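Local coordinates for MucR Phosphodiesterase (Pseudomonas aeruginosa, PDB 5M1T), which belongs to the EAL-domain phosphodiesterase family and binds magnesium ions and the ligand C2E in its pocket, at residues F130-L143 / S169-V181. Residues are numbered along the deposited sequence; the frame is centred on the assembly and turned at random.
Sequences FAHAGLVDSVRNAL and SLVILEQLSAMGV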
ATOM      1  N   PHE A 130      -1.597  -4.252  -3.022  1.00 23.96           N
ATOM      2  CA  PHE A 130      -1.397  -4.678  -1.636  1.00 23.68           C
ATOM      3  C   PHE A 130      -1.146  -3.470  -0.721  1.00 23.94           C
ATOM      4  O   PHE A 130      -1.579  -3.461   0.442  1.00 24.21           O
ATOM      5  CB  PHE A 130      -0.252  -5.672  -1.531  1.00 23.72           C
ATOM      6  CG  PHE A 130      -0.040  -6.204  -0.137  1.00 24.19           C
ATOM      7  CD1 PHE A 130      -1.009  -6.973   0.464  1.00 24.23           C
ATOM      8  CD2 PHE A 130       1.128  -5.953   0.557  1.00 24.76           C
ATOM      9  CE1 PHE A 130      -0.849  -7.451   1.745  1.00 24.42           C
ATOM     10  CE2 PHE A 130       1.308  -6.440   1.846  1.00 25.45           C
ATOM     11  CZ  PHE A 130       0.303  -7.192   2.445  1.00 24.98           C
ATOM     12  N   ALA A 131      -0.461  -2.451  -1.255  1.00 23.87           N
ATOM     13  CA  ALA A 131      -0.110  -1.248  -0.507  1.00 23.89           C
ATOM     14  C   ALA A 131      -1.174  -0.151  -0.596  1.00 24.46           C
ATOM     15  O   ALA A 131      -1.068   0.859   0.113  1.00 25.02           O
ATOM     16  CB  ALA A 131       1.207  -0.690  -1.007  1.00 24.18           C
ATOM     17  N   HIS A 132      -2.200  -0.332  -1.433  1.00 23.77           N
ATOM     18  CA  HIS A 132      -3.184   0.723  -1.667  1.00 23.96           C
ATOM     19  C   HIS A 132      -3.967   1.014  -0.393  1.00 23.69           C
ATOM     20  O   HIS A 132      -4.500   0.105   0.237  1.00 24.00           O
ATOM     21  CB  HIS A 132      -4.146   0.304  -2.779  1.00 24.25           C
ATOM     22  CG  HIS A 132      -4.849   1.450  -3.424  1.00 24.83           C
ATOM     23  ND1 HIS A 132      -5.938   2.077  -2.859  1.00 26.09           N
ATOM     24  CD2 HIS A 132      -4.592   2.112  -4.578  1.00 25.36           C
ATOM     25  CE1 HIS A 132      -6.335   3.062  -3.647  1.00 26.25           C
ATOM     26  NE2 HIS A 132      -5.535   3.099  -4.700  1.00 25.73           N
ATOM     27  N   ALA A 133      -4.045   2.276  -0.016  1.00 23.30           N
ATOM     28  CA  ALA A 133      -4.741   2.671   1.199  1.00 23.43           C
ATOM     29  C   ALA A 133      -6.155   2.097   1.334  1.00 23.06           C
ATOM     30  O   ALA A 133      -6.622   1.885   2.455  1.00 23.02           O
ATOM     31  CB  ALA A 133      -4.818   4.193   1.286  1.00 23.87           C
ATOM     32  N   GLY A 134      -6.825   1.897   0.210  1.00 22.60           N
ATOM     33  CA  GLY A 134      -8.188   1.431   0.191  1.00 22.79           C
ATOM     34  C   GLY A 134      -8.387  -0.068   0.054  1.00 22.99           C
ATOM     35  O   GLY A 134      -9.540  -0.527   0.013  1.00 22.50           O
ATOM     36  N   LEU A 135      -7.306  -0.850   0.007  1.00 22.80           N
ATOM     37  CA  LEU A 135      -7.433  -2.290  -0.222  1.00 22.80           C
ATOM     38  C   LEU A 135      -8.476  -2.961   0.635  1.00 23.30           C
ATOM     39  O   LEU A 135      -9.333  -3.647   0.101  1.00 23.91           O
ATOM     40  CB  LEU A 135      -6.107  -3.017  -0.024  1.00 22.67           C
ATOM     41  CG  LEU A 135      -6.206  -4.556  -0.131  1.00 22.15           C
ATOM     42  CD1 LEU A 135      -6.475  -4.975  -1.572  1.00 21.92           C
ATOM     43  CD2 LEU A 135      -4.925  -5.178   0.353  1.00 22.18           C
ATOM     44  N   VAL A 136      -8.392  -2.783   1.947  1.00 24.75           N
ATOM     45  CA  VAL A 136      -9.286  -3.468   2.901  1.00 25.95           C
ATOM     46  C   VAL A 136     -10.740  -3.044   2.795  1.00 27.28           C
ATOM     47  O   VAL A 136     -11.631  -3.876   2.936  1.00 27.32           O
ATOM     48  CB  VAL A 136      -8.840  -3.267   4.362  1.00 26.40           C
ATOM     49  CG1 VAL A 136      -9.873  -3.839   5.317  1.00 26.99           C
ATOM     50  CG2 VAL A 136      -7.507  -3.951   4.578  1.00 27.05           C
ATOM     51  N   ASP A 137     -10.980  -1.752   2.576  1.00 28.17           N
ATOM     52  CA  ASP A 137     -12.325  -1.264   2.402  1.00 29.80           C
ATOM     53  C   ASP A 137     -12.909  -1.865   1.143  1.00 29.37           C
ATOM     54  O   ASP A 137     -14.073  -2.257   1.125  1.00 29.80           O
ATOM     55  CB  ASP A 137     -12.368   0.278   2.338  1.00 31.73           C
ATOM     56  CG  ASP A 137     -12.055   0.916   3.668  1.00 34.20           C
ATOM     57  OD1 ASP A 137     -11.866   0.180   4.660  1.00 36.14           O
ATOM     58  OD2 ASP A 137     -11.970   2.165   3.731  1.00 38.37           O
ATOM     59  N   SER A 138     -12.097  -1.961   0.099  1.00 29.37           N
ATOM     60  CA  SER A 138     -12.526  -2.508  -1.207  1.00 29.46           C
ATOM     61  C   SER A 138     -12.855  -4.003  -1.124  1.00 28.95           C
ATOM     62  O   SER A 138     -13.770  -4.495  -1.795  1.00 28.82           O
ATOM     63  CB  SER A 138     -11.404  -2.254  -2.224  1.00 29.94           C
ATOM     64  OG  SER A 138     -11.614  -2.922  -3.451  1.00 31.54           O
ATOM     65  N   VAL A 139     -12.113  -4.737  -0.298  1.00 28.04           N
ATOM     66  CA  VAL A 139     -12.405  -6.155  -0.125  1.00 28.01           C
ATOM     67  C   VAL A 139     -13.710  -6.290   0.616  1.00 27.37           C
ATOM     68  O   VAL A 139     -14.605  -6.972   0.167  1.00 26.51           O
ATOM     69  CB  VAL A 139     -11.258  -6.897   0.590  1.00 27.90           C
ATOM     70  CG1 VAL A 139     -11.703  -8.243   1.119  1.00 27.50           C
ATOM     71  CG2 VAL A 139     -10.085  -7.039  -0.377  1.00 27.66           C
ATOM     72  N   ARG A 140     -13.821  -5.596   1.736  1.00 28.47           N
ATOM     73  CA  ARG A 140     -15.065  -5.586   2.522  1.00 29.00           C
ATOM     74  C   ARG A 140     -16.263  -5.183   1.651  1.00 28.09           C
ATOM     75  O   ARG A 140     -17.281  -5.853   1.686  1.00 28.48           O
ATOM     76  CB  ARG A 140     -14.939  -4.677   3.751  1.00 30.33           C
ATOM     77  CG  ARG A 140     -16.267  -4.412   4.457  1.00 32.76           C
ATOM     78  CD  ARG A 140     -16.126  -3.721   5.803  1.00 34.66           C
ATOM     79  NE  ARG A 140     -14.934  -2.869   5.889  1.00 36.71           N
ATOM     80  CZ  ARG A 140     -13.853  -3.132   6.636  1.00 39.19           C
ATOM     81  NH1 ARG A 140     -13.772  -4.233   7.392  1.00 39.52           N
ATOM     82  NH2 ARG A 140     -12.831  -2.283   6.634  1.00 40.30           N
ATOM     83  N   ASN A 141     -16.151  -4.112   0.863  1.00 27.22           N
ATOM     84  CA  ASN A 141     -17.272  -3.683   0.010  1.00 26.79           C
ATOM     85  C   ASN A 141     -17.659  -4.754  -1.023  1.00 26.33           C
ATOM     86  O   ASN A 141     -18.854  -4.979  -1.271  1.00 26.16           O
ATOM     87  CB  ASN A 141     -16.986  -2.380  -0.747  1.00 27.30           C
ATOM     88  CG  ASN A 141     -16.728  -1.167   0.172  1.00 28.26           C
ATOM     89  OD1 ASN A 141     -16.935  -1.199   1.394  1.00 29.28           O
ATOM     90  ND2 ASN A 141     -16.258  -0.098  -0.428  1.00 27.74           N
ATOM     91  N   ALA A 142     -16.668  -5.402  -1.650  1.00 25.79           N
ATOM     92  CA  ALA A 142     -16.963  -6.417  -2.686  1.00 25.29           C
ATOM     93  C   ALA A 142     -17.671  -7.654  -2.138  1.00 25.81           C
ATOM     94  O   ALA A 142     -18.521  -8.229  -2.805  1.00 25.23           O
ATOM     95  CB  ALA A 142     -15.700  -6.839  -3.413  1.00 24.42           C
ATOM     96  N   LEU A 143     -17.277  -8.091  -0.943  1.00 26.84           N
ATOM     97  CA  LEU A 143     -17.920  -9.219  -0.262  1.00 27.74           C
ATOM     98  C   LEU A 143     -19.362  -8.857   0.121  1.00 29.12           C
ATOM     99  O   LEU A 143     -20.257  -9.645  -0.103  1.00 27.85           O
ATOM    100  CB  LEU A 143     -17.148  -9.596   1.008  1.00 27.54           C
ATOM    101  CG  LEU A 143     -15.718 -10.095   0.768  1.00 27.07           C
ATOM    102  CD1 LEU A 143     -14.944 -10.059   2.078  1.00 27.29           C
ATOM    103  CD2 LEU A 143     -15.706 -11.467   0.117  1.00 26.64           C
ATOM    104  N   SER A 169       3.074  -5.269   6.065  1.00 27.19           N
ATOM    105  CA  SER A 169       2.302  -6.403   5.550  1.00 26.72           C
ATOM    106  C   SER A 169       1.440  -6.974   6.668  1.00 27.97           C
ATOM    107  O   SER A 169       0.311  -7.440   6.438  1.00 26.82           O
ATOM    108  CB  SER A 169       3.204  -7.519   5.011  1.00 26.39           C
ATOM    109  OG  SER A 169       3.988  -7.070   3.931  1.00 25.96           O
ATOM    110  N   LEU A 170       1.989  -6.947   7.885  1.00 29.16           N
ATOM    111  CA  LEU A 170       1.338  -7.578   9.035  1.00 29.85           C
ATOM    112  C   LEU A 170       0.069  -6.832   9.401  1.00 28.69           C
ATOM    113  O   LEU A 170      -0.967  -7.437   9.634  1.00 28.17           O
ATOM    114  CB  LEU A 170       2.308  -7.632  10.231  1.00 31.48           C
ATOM    115  CG  LEU A 170       2.081  -8.689  11.311  1.00 33.02           C
ATOM    116  CD1 LEU A 170       1.954 -10.101  10.753  1.00 33.18           C
ATOM    117  CD2 LEU A 170       3.238  -8.668  12.311  1.00 33.64           C
ATOM    118  N   VAL A 171       0.137  -5.514   9.399  1.00 29.16           N
ATOM    119  CA  VAL A 171      -1.030  -4.709   9.739  1.00 29.48           C
ATOM    120  C   VAL A 171      -2.128  -4.979   8.717  1.00 29.07           C
ATOM    121  O   VAL A 171      -3.264  -5.263   9.086  1.00 29.14           O
ATOM    122  CB  VAL A 171      -0.676  -3.206   9.809  1.00 30.06           C
ATOM    123  CG1 VAL A 171      -1.926  -2.331   9.769  1.00 29.75           C
ATOM    124  CG2 VAL A 171       0.162  -2.933  11.061  1.00 30.32           C
ATOM    125  N   ILE A 172      -1.770  -4.934   7.434  1.00 28.98           N
ATOM    126  CA  ILE A 172      -2.730  -5.213   6.346  1.00 28.23           C
ATOM    127  C   ILE A 172      -3.323  -6.634   6.397  1.00 27.90           C
ATOM    128  O   ILE A 172      -4.546  -6.831   6.346  1.00 26.59           O
ATOM    129  CB  ILE A 172      -2.128  -4.977   4.956  1.00 27.29           C
ATOM    130  CG1 ILE A 172      -1.766  -3.505   4.745  1.00 27.45           C
ATOM    131  CG2 ILE A 172      -3.121  -5.375   3.881  1.00 27.00           C
ATOM    132  CD1 ILE A 172      -0.638  -3.297   3.729  1.00 27.34           C
ATOM    133  N   LEU A 173      -2.464  -7.631   6.489  1.00 28.67           N
ATOM    134  CA  LEU A 173      -2.951  -9.002   6.448  1.00 29.43           C
ATOM    135  C   LEU A 173      -3.767  -9.384   7.709  1.00 30.55           C
ATOM    136  O   LEU A 173      -4.749 -10.107   7.604  1.00 31.05           O
ATOM    137  CB  LEU A 173      -1.795  -9.981   6.204  1.00 29.21           C
ATOM    138  CG  LEU A 173      -1.130  -9.878   4.839  1.00 28.60           C
ATOM    139  CD1 LEU A 173       0.078 -10.786   4.761  1.00 29.67           C
ATOM    140  CD2 LEU A 173      -2.066 -10.207   3.701  1.00 28.18           C
ATOM    141  N   GLU A 174      -3.369  -8.893   8.877  1.00 31.98           N
ATOM    142  CA  GLU A 174      -4.146  -9.118  10.090  1.00 33.73           C
ATOM    143  C   GLU A 174      -5.586  -8.599   9.942  1.00 33.16           C
ATOM    144  O   GLU A 174      -6.529  -9.295  10.298  1.00 33.74           O
ATOM    145  CB  GLU A 174      -3.484  -8.481  11.332  1.00 36.52           C
ATOM    146  CG  GLU A 174      -2.271  -9.225  11.906  1.00 39.19           C
ATOM    147  CD  GLU A 174      -2.543 -10.682  12.310  1.00 42.64           C
ATOM    148  OE1 GLU A 174      -3.720 -11.138  12.242  1.00 45.86           O
ATOM    149  OE2 GLU A 174      -1.566 -11.404  12.685  1.00 45.82           O
ATOM    150  N   GLN A 175      -5.758  -7.395   9.398  1.00 31.67           N
ATOM    151  CA  GLN A 175      -7.103  -6.888   9.150  1.00 31.87           C
ATOM    152  C   GLN A 175      -7.895  -7.845   8.252  1.00 30.38           C
ATOM    153  O   GLN A 175      -8.988  -8.260   8.606  1.00 29.82           O
ATOM    154  CB  GLN A 175      -7.077  -5.521   8.477  1.00 32.60           C
ATOM    155  CG  GLN A 175      -6.689  -4.368   9.372  1.00 33.65           C
ATOM    156  CD  GLN A 175      -6.581  -3.090   8.579  1.00 34.00           C
ATOM    157  OE1 GLN A 175      -5.510  -2.740   8.090  1.00 34.99           O
ATOM    158  NE2 GLN A 175      -7.700  -2.416   8.394  1.00 34.16           N
ATOM    159  N   LEU A 176      -7.321  -8.189   7.096  1.00 28.78           N
ATOM    160  CA  LEU A 176      -7.962  -9.088   6.152  1.00 27.43           C
ATOM    161  C   LEU A 176      -8.322 -10.442   6.782  1.00 28.00           C
ATOM    162  O   LEU A 176      -9.406 -10.975   6.550  1.00 28.08           O
ATOM    163  CB  LEU A 176      -7.065  -9.303   4.950  1.00 26.41           C
ATOM    164  CG  LEU A 176      -6.827  -8.084   4.067  1.00 26.27           C
ATOM    165  CD1 LEU A 176      -5.731  -8.353   3.053  1.00 26.11           C
ATOM    166  CD2 LEU A 176      -8.089  -7.682   3.337  1.00 25.94           C
ATOM    167  N   SER A 177      -7.434 -10.973   7.611  1.00 28.44           N
ATOM    168  CA  SER A 177      -7.633 -12.278   8.251  1.00 29.27           C
ATOM    169  C   SER A 177      -8.716 -12.227   9.344  1.00 30.45           C
ATOM    170  O   SER A 177      -9.458 -13.173   9.536  1.00 30.90           O
ATOM    171  CB  SER A 177      -6.309 -12.751   8.853  1.00 28.86           C
ATOM    172  OG  SER A 177      -6.503 -13.958   9.505  1.00 29.61           O
ATOM    173  N   ALA A 178      -8.793 -11.110  10.056  1.00 31.69           N
ATOM    174  CA  ALA A 178      -9.829 -10.897  11.069  1.00 32.75           C
ATOM    175  C   ALA A 178     -11.221 -10.809  10.422  1.00 33.39           C
ATOM    176  O   ALA A 178     -12.209 -11.169  11.037  1.00 33.77           O
ATOM    177  CB  ALA A 178      -9.531  -9.632  11.885  1.00 32.02           C
ATOM    178  N   MET A 179     -11.287 -10.312   9.188  1.00 35.04           N
ATOM    179  CA  MET A 179     -12.546 -10.287   8.417  1.00 35.65           C
ATOM    180  C   MET A 179     -12.953 -11.679   7.967  1.00 33.71           C
ATOM    181  O   MET A 179     -14.076 -11.892   7.553  1.00 32.90           O
ATOM    182  CB  MET A 179     -12.394  -9.459   7.155  1.00 38.33           C
ATOM    183  CG  MET A 179     -12.165  -7.982   7.354  1.00 41.00           C
ATOM    184  SD  MET A 179     -11.773  -7.249   5.752  1.00 45.83           S
ATOM    185  CE  MET A 179     -13.153  -7.815   4.763  1.00 43.19           C
ATOM    186  N   GLY A 180     -12.020 -12.622   8.010  1.00 32.36           N
ATOM    187  CA  GLY A 180     -12.314 -14.002   7.625  1.00 30.86           C
ATOM    188  C   GLY A 180     -11.796 -14.391   6.256  1.00 28.55           C
ATOM    189  O   GLY A 180     -12.069 -15.464   5.789  1.00 27.81           O
ATOM    190  N   VAL A 181     -11.058 -13.510   5.609  1.00 27.96           N
ATOM    191  CA  VAL A 181     -10.491 -13.785   4.283  1.00 27.13           C
ATOM    192  C   VAL A 181      -9.237 -14.667   4.381  1.00 27.25           C
ATOM    193  O   VAL A 181      -8.397 -14.486   5.264  1.00 26.81           O
ATOM    194  CB  VAL A 181     -10.106 -12.461   3.576  1.00 26.63           C
ATOM    195  CG1 VAL A 181      -9.414 -12.754   2.265  1.00 26.28           C
ATOM    196  CG2 VAL A 181     -11.339 -11.591   3.345  1.00 26.66           C
TER
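Phe130 holds CG anti to its own N (chi1 -177°), and the ring reaches Ser169, Ile172 and Leu173. Met179 bends at chi3 (53°), which turns its methyl onto Arg140. The contact pairs two neighbouring, nearly parallel helices of the EAL barrel, 135-143 and 169-178. Phe130, from the short helix before the turn, covers the N-terminal part of 169-178. The axes of 135-143 and 169-178 cross at -15°, 10.4 Å apart. Strand 153-158 lies between them in the sequence and underneath them in the fold. No hydrogen bond joins the two segments.

Ile172 CD1 sits over one ring face of Phe130, offset toward the rim. Leu173 CD2 meets the ring edge, 3.6 Å from Phe130 CE1. Ser169 OG lies near the ring plane by CE2, and hydrogen-bonds to Ala162 O and Asp165 O. In the middle, Val136 CG2 packs on Leu176 CD2 at 4.0 Å. Val139 and Val181 meet tip to tip, and both touch Leu155 of the strand below.

On the outer side, Arg140 NH2 and Asp137 OD1 (3.3 Å) form a salt bridge within 130-143, whose hydrogen bond is weak. Gly180 closes the second helix with a Schellman motif. Just before it, Met179 CE lies 3.7 Å from Arg140 CB and 3.9 Å from Leu143 CD1.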